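Local coordinates for putidaredoxin reductase (PDB 1Q1R), which uses bound flavin-adenine dinucleotide to carry electrons, probably from NADH to the ferredoxin putidaredoxin, as part of the cytochrome P450cam monooxygenase system, at residues 115-120 and 215-220; 128-133 and 242-247; 151-156 and 176-181. One frame throughout, in Å; residues are numbered along the deposited sequence.

Contact 1: residues 115-120 and 215-220; sequences RPLPVA and CGFEMS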
ATOM      1  N   ARG A 115       7.611  -1.365   9.850  1.00 29.09           N
ATOM      2  CA  ARG A 115       8.452  -0.582  10.745  1.00 29.99           C
ATOM      3  C   ARG A 115       8.309  -1.182  12.136  1.00 29.50           C
ATOM      4  O   ARG A 115       7.218  -1.196  12.705  1.00 29.09           O
ATOM      5  CB  ARG A 115       8.007   0.882  10.785  1.00 31.09           C
ATOM      6  CG  ARG A 115       8.857   1.742  11.724  1.00 35.11           C
ATOM      7  CD  ARG A 115       8.285   3.149  11.883  1.00 38.50           C
ATOM      8  NE  ARG A 115       8.115   3.821  10.597  1.00 42.08           N
ATOM      9  CZ  ARG A 115       9.113   4.108   9.767  1.00 43.87           C
ATOM     10  NH1 ARG A 115      10.360   3.788  10.084  1.00 45.33           N
ATOM     11  NH2 ARG A 115       8.862   4.712   8.612  1.00 45.24           N
ATOM     12  N   PRO A 116       9.411  -1.685  12.704  1.00 30.05           N
ATOM     13  CA  PRO A 116       9.371  -2.287  14.041  1.00 30.40           C
ATOM     14  C   PRO A 116       8.971  -1.292  15.134  1.00 30.96           C
ATOM     15  O   PRO A 116       9.334  -0.119  15.076  1.00 31.75           O
ATOM     16  CB  PRO A 116      10.802  -2.789  14.238  1.00 30.50           C
ATOM     17  CG  PRO A 116      11.285  -3.029  12.831  1.00 31.37           C
ATOM     18  CD  PRO A 116      10.744  -1.832  12.096  1.00 29.97           C
ATOM     19  N   LEU A 117       8.213  -1.766  16.119  1.00 30.49           N
ATOM     20  CA  LEU A 117       7.806  -0.932  17.245  1.00 30.13           C
ATOM     21  C   LEU A 117       8.926  -1.087  18.282  1.00 30.60           C
ATOM     22  O   LEU A 117       9.163  -2.184  18.790  1.00 30.43           O
ATOM     23  CB  LEU A 117       6.474  -1.424  17.818  1.00 28.88           C
ATOM     24  CG  LEU A 117       5.869  -0.654  18.999  1.00 30.06           C
ATOM     25  CD1 LEU A 117       5.578   0.792  18.594  1.00 29.31           C
ATOM     26  CD2 LEU A 117       4.587  -1.345  19.453  1.00 29.29           C
ATOM     27  N   PRO A 118       9.641   0.008  18.595  1.00 30.74           N
ATOM     28  CA  PRO A 118      10.742  -0.019  19.567  1.00 30.64           C
ATOM     29  C   PRO A 118      10.480  -0.719  20.905  1.00 30.04           C
ATOM     30  O   PRO A 118      11.334  -1.459  21.392  1.00 30.58           O
ATOM     31  CB  PRO A 118      11.074   1.462  19.744  1.00 31.37           C
ATOM     32  CG  PRO A 118      10.817   2.011  18.363  1.00 31.81           C
ATOM     33  CD  PRO A 118       9.490   1.356  18.013  1.00 31.00           C
ATOM     34  N   VAL A 119       9.314  -0.493  21.501  1.00 29.27           N
ATOM     35  CA  VAL A 119       9.018  -1.113  22.788  1.00 29.67           C
ATOM     36  C   VAL A 119       8.530  -2.555  22.701  1.00 29.91           C
ATOM     37  O   VAL A 119       8.107  -3.134  23.706  1.00 29.66           O
ATOM     38  CB  VAL A 119       7.990  -0.286  23.596  1.00 28.56           C
ATOM     39  CG1 VAL A 119       8.570   1.085  23.907  1.00 28.70           C
ATOM     40  CG2 VAL A 119       6.686  -0.156  22.826  1.00 29.30           C
ATOM     41  N   ALA A 120       8.599  -3.134  21.505  1.00 30.29           N
ATOM     42  CA  ALA A 120       8.173  -4.513  21.301  1.00 30.85           C
ATOM     43  C   ALA A 120       9.359  -5.362  20.878  1.00 32.04           C
ATOM     44  O   ALA A 120       9.202  -6.389  20.214  1.00 32.59           O
ATOM     45  CB  ALA A 120       7.083  -4.579  20.247  1.00 30.36           C
ATOM     46  N   CYS A 215       3.985   2.168  26.051  1.00 28.94           N
ATOM     47  CA  CYS A 215       5.289   2.220  26.700  1.00 28.05           C
ATOM     48  C   CYS A 215       5.873   0.838  26.953  1.00 27.12           C
ATOM     49  O   CYS A 215       7.067   0.708  27.223  1.00 26.77           O
ATOM     50  CB  CYS A 215       5.206   3.000  28.020  1.00 28.74           C
ATOM     51  SG  CYS A 215       4.233   2.208  29.313  1.00 29.87           S
ATOM     52  N   GLY A 216       5.041  -0.197  26.865  1.00 26.07           N
ATOM     53  CA  GLY A 216       5.547  -1.539  27.089  1.00 25.56           C
ATOM     54  C   GLY A 216       4.501  -2.633  27.152  1.00 25.54           C
ATOM     55  O   GLY A 216       3.327  -2.414  26.841  1.00 24.62           O
ATOM     56  N   PHE A 217       4.925  -3.823  27.569  1.00 25.65           N
ATOM     57  CA  PHE A 217       4.013  -4.958  27.649  1.00 25.38           C
ATOM     58  C   PHE A 217       4.272  -5.848  28.856  1.00 25.75           C
ATOM     59  O   PHE A 217       5.358  -5.834  29.435  1.00 24.88           O
ATOM     60  CB  PHE A 217       4.139  -5.843  26.395  1.00 25.94           C
ATOM     61  CG  PHE A 217       4.040  -5.096  25.096  1.00 24.68           C
ATOM     62  CD1 PHE A 217       5.144  -4.435  24.571  1.00 26.04           C
ATOM     63  CD2 PHE A 217       2.841  -5.056  24.396  1.00 26.04           C
ATOM     64  CE1 PHE A 217       5.055  -3.743  23.362  1.00 25.57           C
ATOM     65  CE2 PHE A 217       2.739  -4.370  23.191  1.00 25.31           C
ATOM     66  CZ  PHE A 217       3.850  -3.711  22.672  1.00 25.91           C
ATOM     67  N   GLU A 218       3.257  -6.618  29.228  1.00 25.77           N
ATOM     68  CA  GLU A 218       3.384  -7.585  30.308  1.00 27.95           C
ATOM     69  C   GLU A 218       3.342  -8.906  29.548  1.00 28.84           C
ATOM     70  O   GLU A 218       2.639  -9.013  28.539  1.00 28.89           O
ATOM     71  CB  GLU A 218       2.210  -7.493  31.281  1.00 28.53           C
ATOM     72  CG  GLU A 218       2.098  -6.142  31.960  1.00 30.94           C
ATOM     73  CD  GLU A 218       0.994  -6.083  32.994  1.00 31.14           C
ATOM     74  OE1 GLU A 218      -0.041  -6.755  32.816  1.00 30.69           O
ATOM     75  OE2 GLU A 218       1.159  -5.341  33.986  1.00 34.24           O
ATOM     76  N   MET A 219       4.103  -9.894  30.005  1.00 29.09           N
ATOM     77  CA  MET A 219       4.141 -11.186  29.330  1.00 30.27           C
ATOM     78  C   MET A 219       4.117 -12.372  30.271  1.00 30.19           C
ATOM     79  O   MET A 219       4.510 -12.258  31.426  1.00 29.73           O
ATOM     80  CB  MET A 219       5.391 -11.280  28.469  1.00 31.01           C
ATOM     81  CG  MET A 219       5.402 -10.315  27.319  1.00 33.82           C
ATOM     82  SD  MET A 219       6.815 -10.665  26.321  1.00 37.00           S
ATOM     83  CE  MET A 219       6.264 -12.173  25.497  1.00 34.81           C
ATOM     84  N   SER A 220       3.658 -13.515  29.760  1.00 29.60           N
ATOM     85  CA  SER A 220       3.599 -14.741  30.548  1.00 30.42           C
ATOM     86  C   SER A 220       4.969 -15.409  30.488  1.00 31.31           C
ATOM     87  O   SER A 220       5.586 -15.486  29.428  1.00 30.80           O
ATOM     88  CB  SER A 220       2.524 -15.686  29.993  1.00 30.51           C
ATOM     89  OG  SER A 220       2.768 -15.988  28.628  1.00 30.89           O
TER
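The backbones come closest at Val119 and Gly216, whose CA atoms lie 5.5 Å apart, where the turn at 117-120 meets the strand that holds Cys215, Gly216 and Phe217. The turn closes on itself through Ala120 N, bonded to Leu117 O, and offers three side chains and a carbonyl to one ring. Phe217 has CG anti to its carbonyl carbon (chi1 -51°), and its ring reaches out to the turn. Its edge meets the carbonyl of Val119, with CE1 3.1 Å from Val119 O, while Leu117 CD2 comes up to the same ring near its plane at CZ. Ala120 CB approaches obliquely, 3.8 Å from Phe217 CE1. The two methyls of Val119 divide the work: CG2 packs on Phe217 CE1 at 4.0 Å, and CG1 rests 3.7 Å from Cys215 O. An alanine in place of Phe217 would probably open a gap between turn and strand and cost Leu117 CD2 and Ala120 CB one of their apolar neighbours. Val124 of helix 123-126 also packs on Phe217. Strand 214-219 is itself an edge of the antiparallel sheet it forms with 226-231 and 236-238, and Cys215 and Gly216 both face Leu230 there in a classic beta bulge.

Contact 2: residues 128-133 and 242-247; sequences NNFRYL and VIAGIG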
ATOM      1  N   ASN A 128       4.089 -15.381  19.875  1.00 26.54           N
ATOM      2  CA  ASN A 128       3.259 -15.828  18.765  1.00 27.55           C
ATOM      3  C   ASN A 128       1.948 -15.047  18.695  1.00 26.42           C
ATOM      4  O   ASN A 128       1.213 -15.140  17.705  1.00 24.89           O
ATOM      5  CB  ASN A 128       2.988 -17.334  18.880  1.00 32.07           C
ATOM      6  CG  ASN A 128       2.023 -17.674  19.987  1.00 35.15           C
ATOM      7  OD1 ASN A 128       2.001 -17.024  21.029  1.00 40.06           O
ATOM      8  ND2 ASN A 128       1.222 -18.714  19.772  1.00 40.71           N
ATOM      9  N   ASN A 129       1.657 -14.275  19.743  1.00 23.72           N
ATOM     10  CA  ASN A 129       0.441 -13.480  19.752  1.00 22.29           C
ATOM     11  C   ASN A 129       0.706 -11.982  19.582  1.00 22.04           C
ATOM     12  O   ASN A 129      -0.110 -11.145  19.958  1.00 21.08           O
ATOM     13  CB  ASN A 129      -0.395 -13.766  21.010  1.00 21.44           C
ATOM     14  CG  ASN A 129       0.231 -13.234  22.273  1.00 20.20           C
ATOM     15  OD1 ASN A 129       1.449 -13.105  22.381  1.00 20.07           O
ATOM     16  ND2 ASN A 129      -0.607 -12.951  23.258  1.00 20.78           N
ATOM     17  N   PHE A 130       1.864 -11.663  19.017  1.00 22.17           N
ATOM     18  CA  PHE A 130       2.230 -10.286  18.694  1.00 23.83           C
ATOM     19  C   PHE A 130       2.702 -10.400  17.250  1.00 23.37           C
ATOM     20  O   PHE A 130       3.656 -11.123  16.970  1.00 24.17           O
ATOM     21  CB  PHE A 130       3.395  -9.760  19.540  1.00 24.46           C
ATOM     22  CG  PHE A 130       3.796  -8.348  19.182  1.00 25.96           C
ATOM     23  CD1 PHE A 130       3.240  -7.259  19.851  1.00 26.22           C
ATOM     24  CD2 PHE A 130       4.661  -8.105  18.120  1.00 26.55           C
ATOM     25  CE1 PHE A 130       3.534  -5.953  19.466  1.00 26.05           C
ATOM     26  CE2 PHE A 130       4.963  -6.795  17.724  1.00 27.26           C
ATOM     27  CZ  PHE A 130       4.396  -5.721  18.400  1.00 26.42           C
ATOM     28  N   ARG A 131       2.044  -9.698  16.335  1.00 22.43           N
ATOM     29  CA  ARG A 131       2.420  -9.777  14.930  1.00 22.29           C
ATOM     30  C   ARG A 131       2.232  -8.474  14.178  1.00 21.71           C
ATOM     31  O   ARG A 131       1.431  -7.626  14.571  1.00 21.27           O
ATOM     32  CB  ARG A 131       1.572 -10.837  14.212  1.00 23.90           C
ATOM     33  CG  ARG A 131       2.013 -12.283  14.392  1.00 28.38           C
ATOM     34  CD  ARG A 131       3.048 -12.677  13.344  1.00 30.12           C
ATOM     35  NE  ARG A 131       3.390 -14.091  13.443  1.00 33.94           N
ATOM     36  CZ  ARG A 131       4.150 -14.745  12.570  1.00 34.98           C
ATOM     37  NH1 ARG A 131       4.657 -14.116  11.519  1.00 34.35           N
ATOM     38  NH2 ARG A 131       4.391 -16.040  12.748  1.00 36.54           N
ATOM     39  N   TYR A 132       2.987  -8.341  13.093  1.00 20.61           N
ATOM     40  CA  TYR A 132       2.868  -7.219  12.173  1.00 21.35           C
ATOM     41  C   TYR A 132       2.083  -7.896  11.043  1.00 21.02           C
ATOM     42  O   TYR A 132       1.964  -9.124  11.037  1.00 19.60           O
ATOM     43  CB  TYR A 132       4.243  -6.772  11.660  1.00 22.32           C
ATOM     44  CG  TYR A 132       5.112  -6.159  12.731  1.00 23.40           C
ATOM     45  CD1 TYR A 132       5.943  -6.953  13.526  1.00 24.70           C
ATOM     46  CD2 TYR A 132       5.062  -4.788  12.989  1.00 24.02           C
ATOM     47  CE1 TYR A 132       6.705  -6.394  14.559  1.00 25.36           C
ATOM     48  CE2 TYR A 132       5.813  -4.216  14.015  1.00 25.10           C
ATOM     49  CZ  TYR A 132       6.631  -5.025  14.797  1.00 25.95           C
ATOM     50  OH  TYR A 132       7.356  -4.463  15.820  1.00 26.36           O
ATOM     51  N   LEU A 133       1.546  -7.134  10.099  1.00 20.19           N
ATOM     52  CA  LEU A 133       0.793  -7.756   9.011  1.00 20.84           C
ATOM     53  C   LEU A 133       1.307  -7.355   7.638  1.00 21.49           C
ATOM     54  O   LEU A 133       1.028  -6.260   7.158  1.00 20.92           O
ATOM     55  CB  LEU A 133      -0.697  -7.414   9.123  1.00 19.85           C
ATOM     56  CG  LEU A 133      -1.615  -7.903   7.988  1.00 19.14           C
ATOM     57  CD1 LEU A 133      -1.474  -9.414   7.792  1.00 18.96           C
ATOM     58  CD2 LEU A 133      -3.058  -7.541   8.319  1.00 18.13           C
ATOM     59  N   VAL A 242      -1.981  -9.030  19.803  1.00 20.06           N
ATOM     60  CA  VAL A 242      -1.522  -7.676  19.515  1.00 20.82           C
ATOM     61  C   VAL A 242      -1.041  -7.623  18.078  1.00 19.72           C
ATOM     62  O   VAL A 242      -0.198  -8.417  17.664  1.00 20.37           O
ATOM     63  CB  VAL A 242      -0.353  -7.236  20.439  1.00 20.23           C
ATOM     64  CG1 VAL A 242       0.133  -5.843  20.032  1.00 21.06           C
ATOM     65  CG2 VAL A 242      -0.808  -7.223  21.896  1.00 20.26           C
ATOM     66  N   ILE A 243      -1.594  -6.693  17.313  1.00 19.76           N
ATOM     67  CA  ILE A 243      -1.211  -6.525  15.920  1.00 19.59           C
ATOM     68  C   ILE A 243      -0.687  -5.106  15.771  1.00 20.60           C
ATOM     69  O   ILE A 243      -1.387  -4.141  16.072  1.00 20.84           O
ATOM     70  CB  ILE A 243      -2.411  -6.745  14.993  1.00 19.97           C
ATOM     71  CG1 ILE A 243      -2.887  -8.196  15.116  1.00 19.57           C
ATOM     72  CG2 ILE A 243      -2.028  -6.406  13.552  1.00 21.04           C
ATOM     73  CD1 ILE A 243      -4.226  -8.457  14.458  1.00 21.62           C
ATOM     74  N   ALA A 244       0.556  -4.987  15.321  1.00 21.47           N
ATOM     75  CA  ALA A 244       1.178  -3.681  15.169  1.00 22.95           C
ATOM     76  C   ALA A 244       1.339  -3.270  13.712  1.00 23.68           C
ATOM     77  O   ALA A 244       1.707  -4.077  12.856  1.00 23.59           O
ATOM     78  CB  ALA A 244       2.544  -3.672  15.871  1.00 22.40           C
ATOM     79  N   GLY A 245       1.064  -1.997  13.448  1.00 24.90           N
ATOM     80  CA  GLY A 245       1.189  -1.463  12.108  1.00 26.44           C
ATOM     81  C   GLY A 245       1.449   0.027  12.210  1.00 27.22           C
ATOM     82  O   GLY A 245       0.513   0.824  12.246  1.00 27.32           O
ATOM     83  N   ILE A 246       2.722   0.403  12.267  1.00 28.33           N
ATOM     84  CA  ILE A 246       3.090   1.808  12.381  1.00 29.51           C
ATOM     85  C   ILE A 246       3.829   2.319  11.150  1.00 29.90           C
ATOM     86  O   ILE A 246       4.694   3.187  11.253  1.00 31.51           O
ATOM     87  CB  ILE A 246       3.972   2.053  13.624  1.00 29.42           C
ATOM     88  CG1 ILE A 246       5.244   1.208  13.538  1.00 29.47           C
ATOM     89  CG2 ILE A 246       3.191   1.713  14.882  1.00 29.93           C
ATOM     90  CD1 ILE A 246       6.253   1.506  14.620  1.00 31.07           C
ATOM     91  N   GLY A 247       3.489   1.780   9.984  1.00 29.85           N
ATOM     92  CA  GLY A 247       4.142   2.226   8.770  1.00 29.04           C
ATOM     93  C   GLY A 247       5.055   1.202   8.139  1.00 28.89           C
ATOM     94  O   GLY A 247       5.315   0.138   8.705  1.00 30.10           O
TER
HETATM   95  O   HOH W   1       1.916  -4.396  10.242  1.00 24.80           O
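Phe130 pairs with Val242, and Arg131 with Ile243, as parallel neighbours at the edge of the five-stranded sheet of the Rossmann-type domain that, in the glutathione reductase fold, usually takes the pyridine nucleotide. The firm part is the beginning of the pairing. Val242 N bonds to Asn129 O at 2.8 Å, Arg131 N to Val242 O, and Ala244 N to Arg131 O, the bonds passing to and fro between the strands, as in parallel pairing. On the face shared with Val242, Phe130 holds its CG anti to the backbone N (chi1 179°), which carries the ring across to the neighbouring strand: CD1 lies 3.4 Å from Val242 CG1, and CZ is 3.7 Å from Ala244 CB. Two residues on, Tyr132 closes on the same methyl, with CE2 3.8 Å from Ala244 CB, and its hydroxyl bonds to Leu117 N.

On the opposite face, under helix 136-144, the end of Arg131 leads away from Ile243, and there NH1 forms a salt bridge to Asp138 and NH2 one to Glu137. The pairing also slackens past Tyr132. Leu133, whose side chain borders the flavin-adenine dinucleotide, has its N 4.1 Å from Ala244 O, and a water fills in: it accepts from Leu133 N at 2.8 Å and donates to Ala244 O at 2.6 Å.

Contact 3: residues 151-156 and 176-181; sequences RLVVIG and TLLDTA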
ATOM      1  N   ARG A 151      -9.362 -10.656  23.532  1.00 24.76           N
ATOM      2  CA  ARG A 151      -9.020  -9.248  23.427  1.00 24.45           C
ATOM      3  C   ARG A 151      -7.881  -8.928  22.477  1.00 23.02           C
ATOM      4  O   ARG A 151      -6.771  -9.446  22.606  1.00 21.86           O
ATOM      5  CB  ARG A 151      -8.715  -8.691  24.823  1.00 26.74           C
ATOM      6  CG  ARG A 151      -9.954  -8.588  25.708  1.00 31.49           C
ATOM      7  CD  ARG A 151      -9.601  -8.445  27.184  1.00 35.74           C
ATOM      8  NE  ARG A 151     -10.792  -8.225  28.002  1.00 38.71           N
ATOM      9  CZ  ARG A 151     -11.412  -7.053  28.122  1.00 41.08           C
ATOM     10  NH1 ARG A 151     -10.951  -5.985  27.483  1.00 40.97           N
ATOM     11  NH2 ARG A 151     -12.502  -6.950  28.873  1.00 42.54           N
ATOM     12  N   LEU A 152      -8.172  -8.055  21.519  1.00 22.09           N
ATOM     13  CA  LEU A 152      -7.181  -7.626  20.547  1.00 21.27           C
ATOM     14  C   LEU A 152      -6.837  -6.161  20.748  1.00 21.51           C
ATOM     15  O   LEU A 152      -7.706  -5.337  21.034  1.00 21.96           O
ATOM     16  CB  LEU A 152      -7.700  -7.799  19.114  1.00 21.15           C
ATOM     17  CG  LEU A 152      -6.915  -7.052  18.015  1.00 20.98           C
ATOM     18  CD1 LEU A 152      -5.507  -7.619  17.897  1.00 19.53           C
ATOM     19  CD2 LEU A 152      -7.641  -7.168  16.681  1.00 19.37           C
ATOM     20  N   VAL A 153      -5.558  -5.852  20.613  1.00 21.45           N
ATOM     21  CA  VAL A 153      -5.109  -4.479  20.685  1.00 21.66           C
ATOM     22  C   VAL A 153      -4.328  -4.242  19.407  1.00 21.55           C
ATOM     23  O   VAL A 153      -3.337  -4.919  19.133  1.00 21.38           O
ATOM     24  CB  VAL A 153      -4.190  -4.195  21.890  1.00 21.33           C
ATOM     25  CG1 VAL A 153      -3.655  -2.766  21.787  1.00 22.05           C
ATOM     26  CG2 VAL A 153      -4.966  -4.358  23.195  1.00 21.46           C
ATOM     27  N   VAL A 154      -4.813  -3.303  18.605  1.00 21.76           N
ATOM     28  CA  VAL A 154      -4.160  -2.944  17.358  1.00 21.53           C
ATOM     29  C   VAL A 154      -3.357  -1.674  17.632  1.00 22.19           C
ATOM     30  O   VAL A 154      -3.896  -0.700  18.154  1.00 22.40           O
ATOM     31  CB  VAL A 154      -5.195  -2.636  16.244  1.00 21.13           C
ATOM     32  CG1 VAL A 154      -4.475  -2.230  14.970  1.00 20.85           C
ATOM     33  CG2 VAL A 154      -6.101  -3.850  16.011  1.00 20.53           C
ATOM     34  N   ILE A 155      -2.073  -1.692  17.292  1.00 23.05           N
ATOM     35  CA  ILE A 155      -1.223  -0.522  17.492  1.00 24.45           C
ATOM     36  C   ILE A 155      -0.962   0.119  16.136  1.00 25.12           C
ATOM     37  O   ILE A 155      -0.203  -0.410  15.320  1.00 24.69           O
ATOM     38  CB  ILE A 155       0.115  -0.907  18.151  1.00 24.71           C
ATOM     39  CG1 ILE A 155      -0.156  -1.637  19.471  1.00 24.50           C
ATOM     40  CG2 ILE A 155       0.946   0.349  18.414  1.00 24.72           C
ATOM     41  CD1 ILE A 155       1.068  -2.302  20.078  1.00 25.12           C
ATOM     42  N   GLY A 156      -1.614   1.255  15.895  1.00 25.59           N
ATOM     43  CA  GLY A 156      -1.454   1.958  14.632  1.00 27.11           C
ATOM     44  C   GLY A 156      -2.815   2.180  13.994  1.00 27.58           C
ATOM     45  O   GLY A 156      -3.582   1.233  13.823  1.00 27.44           O
ATOM     46  N   THR A 176      -9.520  -2.952  20.672  1.00 23.16           N
ATOM     47  CA  THR A 176      -9.039  -1.640  21.091  1.00 23.93           C
ATOM     48  C   THR A 176      -7.964  -1.217  20.085  1.00 24.27           C
ATOM     49  O   THR A 176      -7.057  -1.992  19.772  1.00 24.61           O
ATOM     50  CB  THR A 176      -8.386  -1.676  22.506  1.00 24.36           C
ATOM     51  OG1 THR A 176      -9.337  -2.138  23.472  1.00 23.00           O
ATOM     52  CG2 THR A 176      -7.912  -0.281  22.905  1.00 25.39           C
ATOM     53  N   LEU A 177      -8.063   0.002  19.563  1.00 24.47           N
ATOM     54  CA  LEU A 177      -7.066   0.474  18.607  1.00 24.76           C
ATOM     55  C   LEU A 177      -6.382   1.711  19.157  1.00 25.79           C
ATOM     56  O   LEU A 177      -7.036   2.638  19.632  1.00 26.44           O
ATOM     57  CB  LEU A 177      -7.711   0.773  17.252  1.00 25.62           C
ATOM     58  CG  LEU A 177      -6.739   1.152  16.131  1.00 25.36           C
ATOM     59  CD1 LEU A 177      -7.316   0.758  14.778  1.00 25.87           C
ATOM     60  CD2 LEU A 177      -6.452   2.643  16.187  1.00 27.95           C
ATOM     61  N   LEU A 178      -5.058   1.723  19.077  1.00 26.28           N
ATOM     62  CA  LEU A 178      -4.275   2.829  19.604  1.00 27.76           C
ATOM     63  C   LEU A 178      -3.500   3.581  18.537  1.00 28.44           C
ATOM     64  O   LEU A 178      -2.888   2.978  17.650  1.00 27.93           O
ATOM     65  CB  LEU A 178      -3.281   2.303  20.641  1.00 27.24           C
ATOM     66  CG  LEU A 178      -3.819   1.301  21.663  1.00 26.32           C
ATOM     67  CD1 LEU A 178      -2.664   0.783  22.511  1.00 28.42           C
ATOM     68  CD2 LEU A 178      -4.876   1.962  22.527  1.00 26.67           C
ATOM     69  N   ASP A 179      -3.523   4.905  18.634  1.00 29.33           N
ATOM     70  CA  ASP A 179      -2.779   5.740  17.704  1.00 30.96           C
ATOM     71  C   ASP A 179      -2.190   6.913  18.475  1.00 30.67           C
ATOM     72  O   ASP A 179      -2.850   7.503  19.328  1.00 29.84           O
ATOM     73  CB  ASP A 179      -3.674   6.258  16.579  1.00 32.07           C
ATOM     74  CG  ASP A 179      -2.871   6.803  15.407  1.00 34.36           C
ATOM     75  OD1 ASP A 179      -2.063   7.734  15.604  1.00 35.38           O
ATOM     76  OD2 ASP A 179      -3.040   6.293  14.281  1.00 37.30           O
ATOM     77  N   THR A 180      -0.942   7.236  18.168  1.00 31.89           N
ATOM     78  CA  THR A 180      -0.249   8.332  18.825  1.00 34.11           C
ATOM     79  C   THR A 180      -0.782   9.682  18.354  1.00 34.77           C
ATOM     80  O   THR A 180      -0.778  10.654  19.107  1.00 35.14           O
ATOM     81  CB  THR A 180       1.258   8.258  18.543  1.00 34.84           C
ATOM     82  OG1 THR A 180       1.471   8.137  17.131  1.00 36.45           O
ATOM     83  CG2 THR A 180       1.869   7.048  19.243  1.00 36.24           C
ATOM     84  N   ALA A 181      -1.246   9.735  17.109  1.00 35.24           N
ATOM     85  CA  ALA A 181      -1.784  10.968  16.540  1.00 34.69           C
ATOM     86  C   ALA A 181      -3.089  11.367  17.221  1.00 34.47           C
ATOM     87  O   ALA A 181      -3.766  10.534  17.825  1.00 33.84           O
ATOM     88  CB  ALA A 181      -2.008  10.794  15.046  1.00 35.67           C
TER
HETATM   89  O   HOH W   2      -9.139  -4.915  23.365  1.00 26.13           O
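Val154 sits between Thr176 and Leu178 and is gripped by both: its N bonds to Thr176 O, and its O takes Leu178 N, each at 2.8 Å. The same parallel ladder continues at the two ends, with Thr176 N on Leu152 O and Gly156 N meeting the Leu178 carbonyl almost end-on (C=O...N 171°). A water is held between Leu152 O and Thr176 OG1, 2.8 Å from each; Leu152 O thus serves two donors. Side chains pack on both faces. On one, Val153 CG1 touches Leu178 CD1 at 3.8 Å; on the other, Val154 CB meets Leu177 CG at 4.1 Å, the side chains slanting past each other. Leu177 CG lies anti to the backbone N (chi1 -175°), which sets its branch against Gly156 O, with CD1 3.9 Å away; that oxygen is buried and has no polar partner in the model.

The two strands are the ends of a beta-alpha-beta crossover through helix 159-170, and Gly156 opens a GxGxxG sequence of Rossmann type, consistent with dinucleotide binding. The positive phi of Gly156 (125°) suits a residue lacking a CB. The helix covers the Val154 face, Val164 lying on Val154 and Leu162 on Leu177, while Leu237 backs Thr176 and Leu178 on the other.

Next along the chain, Asp179 forms an Asx turn: OD1 receives Ala181 N at 2.6 Å on its anti lone pair, and OD2 takes a weak bond from Gly157 N.

Contacts 2 and 3 are buried pairings in one parallel sheet, and strands 241-244 and 151-155, side by side in it, join them: Ile243 O accepts from Ile155 N, and Gly245 N bonds to Ile155 O. Both rest on ladders of backbone hydrogen bonds backed by aliphatic or aromatic packing. Contact 1 lies nearer the surface and differs in kind, a loop meeting a strand of a separate antiparallel sheet, its side chains and one carbonyl gathered at one phenylalanine. It is still tied to the parallel sheet, since Leu117 CD2 and Phe217 CZ both pack on Ile155 CD1, and Ala120 CB lies against Phe130. Contact 2 alone includes a residue of the flavin pocket; contact 3 holds the first glycine of the probable GxGxxG turn.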